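Local coordinates for putative iron-regulated protein A (Parabacteroides distasonis ATCC 8503, PDB 4ECG) that is of unestablished function but binds calcium ions and belongs to the imelysin-like IrpA family, whose members are classed as putative metallopeptidases, at residues I292-F300 and D327-I338. Sequence-based numbering, arbitrary orientation.
Sequences IVSIKNAYF and DSLMVVQIDKTI
Tyr-299 donates a hydrogen bond from OH to OD1 of Asp-327, 2.7 Å away, on the anti lone pair of that oxygen. The carboxylate meets the phenol at its edge, its plane only 21° from that of the ring, and OD1 is also hydrogen-bonded to ND1 of His-316, so two partners grip this buried oxygen. With CG anti to the backbone N (chi1 -174°), the tyrosine reaches across to the neighbouring helix. Two turns along helix 324-343 from Asp-327, a salt bridge joins NZ of Lys-296 to OD1 of Asp-335 at 3.1 Å, on the syn lone pair of that oxygen. Segments 292-300 and 327-338, on helices 284-300 and 324-343 of the largely helical imelysin fold, run antiparallel, with segment axes at 158° and 10.0 Å apart at closest approach. Between the polar pairs lies Ile-334, whose two branches divide the work: CG2 packs 3.6 Å from CG of the extended Lys-296 chain, while CD1 comes within 3.8 Å of CD2 of Tyr-299. Met-330, a selenomethionine, bends its chain to lay CE over one face of the tyrosine ring. A leucine in place of Tyr-299 would probably leave OD1 of Asp-327 with His-316 alone of these two partners and take away the ring face against which Met-330 packs. Beside Tyr-299, CG2 of Val-331 abuts the edge of the Phe-300 ring. Toward the start of segment 292-300, Ile-292 and Ile-338 lie alongside each other, pointing opposite ways, with CG2 of Ile-292 3.6 Å from CG1 of Ile-338.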
loop_
_atom_site.group_PDB
_atom_site.type_symbol
_atom_site.label_atom_id
_atom_site.label_comp_id
_atom_site.label_asym_id
_atom_site.label_seq_id
_atom_site.Cartn_x
_atom_site.Cartn_y
_atom_site.Cartn_z
ATOM N N ILE A 292 -0.651 7.222 3.020
ATOM C CA ILE A 292 -0.291 8.094 4.136
ATOM C C ILE A 292 -1.269 7.846 5.283
ATOM O O ILE A 292 -0.880 7.910 6.412
ATOM C CB ILE A 292 -0.243 9.553 3.702
ATOM C CG1 ILE A 292 0.708 9.704 2.510
ATOM C CG2 ILE A 292 0.145 10.437 4.871
ATOM C CD1 ILE A 292 2.157 9.218 2.714
ATOM N N VAL A 293 -2.512 7.461 5.005
ATOM C CA VAL A 293 -3.454 7.071 6.088
ATOM C C VAL A 293 -2.846 5.877 6.844
ATOM O O VAL A 293 -2.945 5.787 8.038
ATOM C CB VAL A 293 -4.935 6.848 5.610
ATOM C CG1 VAL A 293 -5.844 6.352 6.727
ATOM C CG2 VAL A 293 -5.548 8.136 5.160
ATOM N N SER A 294 -2.175 4.984 6.154
ATOM C CA SER A 294 -1.486 3.887 6.809
ATOM C C SER A 294 -0.505 4.381 7.870
ATOM O O SER A 294 -0.451 3.804 8.965
ATOM C CB SER A 294 -0.726 3.035 5.775
ATOM O OG SER A 294 -0.264 1.840 6.342
ATOM N N ILE A 295 0.245 5.449 7.563
ATOM C CA ILE A 295 1.181 6.024 8.557
ATOM C C ILE A 295 0.422 6.572 9.784
ATOM O O ILE A 295 0.820 6.399 10.941
ATOM C CB ILE A 295 2.035 7.171 7.952
ATOM C CG1 ILE A 295 2.927 6.671 6.812
ATOM C CG2 ILE A 295 2.866 7.821 9.022
ATOM C CD1 ILE A 295 3.679 7.767 6.085
ATOM N N LYS A 296 -0.667 7.251 9.478
ATOM C CA LYS A 296 -1.481 7.967 10.424
ATOM C C LYS A 296 -2.098 7.008 11.404
ATOM O O LYS A 296 -2.050 7.226 12.600
ATOM C CB LYS A 296 -2.561 8.774 9.693
ATOM C CG LYS A 296 -3.315 9.745 10.581
ATOM C CD LYS A 296 -4.277 10.629 9.791
ATOM C CE LYS A 296 -5.062 11.561 10.681
ATOM N NZ LYS A 296 -6.127 12.279 9.930
ATOM N N ASN A 297 -2.643 5.931 10.887
ATOM C CA ASN A 297 -3.199 4.852 11.704
ATOM C C ASN A 297 -2.165 4.284 12.605
ATOM O O ASN A 297 -2.445 4.030 13.775
ATOM C CB ASN A 297 -3.717 3.730 10.780
ATOM C CG ASN A 297 -4.993 4.115 10.026
ATOM O OD1 ASN A 297 -5.639 5.185 10.278
ATOM N ND2 ASN A 297 -5.379 3.237 9.091
ATOM N N ALA A 298 -0.976 4.034 12.031
ATOM C CA ALA A 298 0.163 3.473 12.767
ATOM C C ALA A 298 0.584 4.378 13.933
ATOM O O ALA A 298 0.912 3.863 14.996
ATOM C CB ALA A 298 1.389 3.264 11.853
ATOM N N TYR A 299 0.620 5.696 13.705
ATOM C CA TYR A 299 1.202 6.640 14.639
ATOM C C TYR A 299 0.227 6.861 15.796
ATOM O O TYR A 299 0.648 7.057 16.933
ATOM C CB TYR A 299 1.484 7.987 13.926
ATOM C CG TYR A 299 2.223 9.035 14.731
ATOM C CD1 TYR A 299 3.539 8.863 15.063
ATOM C CD2 TYR A 299 1.593 10.216 15.168
ATOM C CE1 TYR A 299 4.197 9.793 15.834
ATOM C CE2 TYR A 299 2.263 11.165 15.927
ATOM C CZ TYR A 299 3.575 10.943 16.241
ATOM O OH TYR A 299 4.307 11.851 16.995
ATOM N N PHE A 300 -1.071 6.906 15.479
ATOM C CA PHE A 300 -2.095 7.171 16.483
ATOM C C PHE A 300 -2.670 5.878 17.051
ATOM O O PHE A 300 -3.483 5.919 17.936
ATOM C CB PHE A 300 -3.223 8.081 15.914
ATOM C CG PHE A 300 -2.764 9.475 15.563
ATOM C CD1 PHE A 300 -2.317 10.332 16.535
ATOM C CD2 PHE A 300 -2.724 9.912 14.262
ATOM C CE1 PHE A 300 -1.864 11.618 16.217
ATOM C CE2 PHE A 300 -2.295 11.181 13.928
ATOM C CZ PHE A 300 -1.850 12.035 14.918
ATOM N N ASP A 327 6.304 15.808 18.428
ATOM C CA ASP A 327 4.995 15.171 18.196
ATOM C C ASP A 327 4.023 16.134 17.483
ATOM O O ASP A 327 3.295 15.780 16.535
ATOM C CB ASP A 327 4.346 14.710 19.502
ATOM C CG ASP A 327 2.901 14.308 19.297
ATOM O OD1 ASP A 327 2.689 13.336 18.559
ATOM O OD2 ASP A 327 1.984 14.967 19.823
ATOM N N SER A 328 4.009 17.358 17.972
ATOM C CA SER A 328 3.134 18.359 17.427
ATOM C C SER A 328 3.524 18.601 15.974
ATOM O O SER A 328 2.650 18.719 15.130
ATOM C CB SER A 328 3.248 19.604 18.273
ATOM O OG SER A 328 2.402 20.570 17.762
ATOM N N LEU A 329 4.822 18.596 15.664
ATOM C CA LEU A 329 5.242 18.784 14.267
ATOM C C LEU A 329 4.818 17.592 13.336
ATOM O O LEU A 329 4.578 17.790 12.132
ATOM C CB LEU A 329 6.750 19.029 14.187
ATOM C CG LEU A 329 7.281 20.426 14.471
ATOM C CD1 LEU A 329 8.803 20.296 14.495
ATOM C CD2 LEU A 329 6.819 21.509 13.457
HETATM N N MSE A 330 4.755 16.384 13.912
HETATM C CA MSE A 330 4.316 15.169 13.257
HETATM C C MSE A 330 2.835 15.125 13.031
HETATM O O MSE A 330 2.384 14.668 11.966
HETATM C CB MSE A 330 4.673 13.924 14.074
HETATM C CG MSE A 330 6.146 13.470 13.969
HETATM SE SE MSE A 330 6.611 12.669 12.292
HETATM C CE MSE A 330 5.023 11.644 11.904
ATOM N N VAL A 331 2.077 15.550 14.035
ATOM C CA VAL A 331 0.632 15.678 13.880
ATOM C C VAL A 331 0.331 16.585 12.664
ATOM O O VAL A 331 -0.390 16.180 11.774
ATOM C CB VAL A 331 -0.024 16.212 15.191
ATOM C CG1 VAL A 331 -1.491 16.612 14.959
ATOM C CG2 VAL A 331 0.142 15.168 16.294
ATOM N N VAL A 332 0.934 17.779 12.624
ATOM C CA VAL A 332 0.744 18.746 11.538
ATOM C C VAL A 332 1.162 18.113 10.204
ATOM O O VAL A 332 0.451 18.189 9.214
ATOM C CB VAL A 332 1.528 20.081 11.823
ATOM C CG1 VAL A 332 1.768 20.904 10.550
ATOM C CG2 VAL A 332 0.825 20.935 12.919
ATOM N N GLN A 333 2.278 17.414 10.189
ATOM C CA GLN A 333 2.861 16.957 8.942
ATOM C C GLN A 333 2.084 15.817 8.306
ATOM O O GLN A 333 2.009 15.757 7.082
ATOM C CB GLN A 333 4.322 16.525 9.150
ATOM C CG GLN A 333 5.131 16.436 7.891
ATOM C CD GLN A 333 5.264 17.756 7.150
ATOM O OE1 GLN A 333 5.538 18.790 7.739
ATOM N NE2 GLN A 333 5.101 17.710 5.821
ATOM N N ILE A 334 1.546 14.894 9.100
ATOM C CA ILE A 334 0.714 13.787 8.541
ATOM C C ILE A 334 -0.469 14.436 7.787
ATOM O O ILE A 334 -0.722 14.175 6.601
ATOM C CB ILE A 334 0.234 12.775 9.638
ATOM C CG1 ILE A 334 1.437 11.952 10.155
ATOM C CG2 ILE A 334 -0.855 11.856 9.104
ATOM C CD1 ILE A 334 1.297 11.378 11.562
ATOM N N ASP A 335 -1.155 15.329 8.486
ATOM C CA ASP A 335 -2.287 16.049 7.891
ATOM C C ASP A 335 -1.901 16.964 6.707
ATOM O O ASP A 335 -2.629 17.042 5.744
ATOM C CB ASP A 335 -3.037 16.816 8.977
ATOM C CG ASP A 335 -4.008 15.909 9.797
ATOM O OD1 ASP A 335 -4.139 14.688 9.536
ATOM O OD2 ASP A 335 -4.655 16.435 10.724
ATOM N N LYS A 336 -0.739 17.611 6.751
ATOM C CA LYS A 336 -0.271 18.447 5.626
ATOM C C LYS A 336 0.003 17.581 4.371
ATOM O O LYS A 336 -0.227 17.988 3.247
ATOM C CB LYS A 336 1.001 19.148 6.069
ATOM C CG LYS A 336 1.300 20.508 5.470
ATOM C CD LYS A 336 2.454 21.153 6.261
ATOM C CE LYS A 336 3.469 21.851 5.359
ATOM N NZ LYS A 336 4.669 22.345 6.093
ATOM N N THR A 337 0.444 16.353 4.583
ATOM C CA THR A 337 0.854 15.491 3.482
ATOM C C THR A 337 -0.382 14.947 2.794
ATOM O O THR A 337 -0.435 14.951 1.579
ATOM C CB THR A 337 1.803 14.355 3.961
ATOM O OG1 THR A 337 2.898 14.944 4.693
ATOM C CG2 THR A 337 2.313 13.497 2.774
ATOM N N ILE A 338 -1.371 14.510 3.583
ATOM C CA ILE A 338 -2.675 14.056 3.088
ATOM C C ILE A 338 -3.394 15.199 2.385
ATOM O O ILE A 338 -3.946 15.030 1.314
ATOM C CB ILE A 338 -3.568 13.518 4.244
ATOM C CG1 ILE A 338 -2.993 12.239 4.829
ATOM C CG2 ILE A 338 -5.004 13.231 3.802
ATOM C CD1 ILE A 338 -3.531 11.884 6.241
#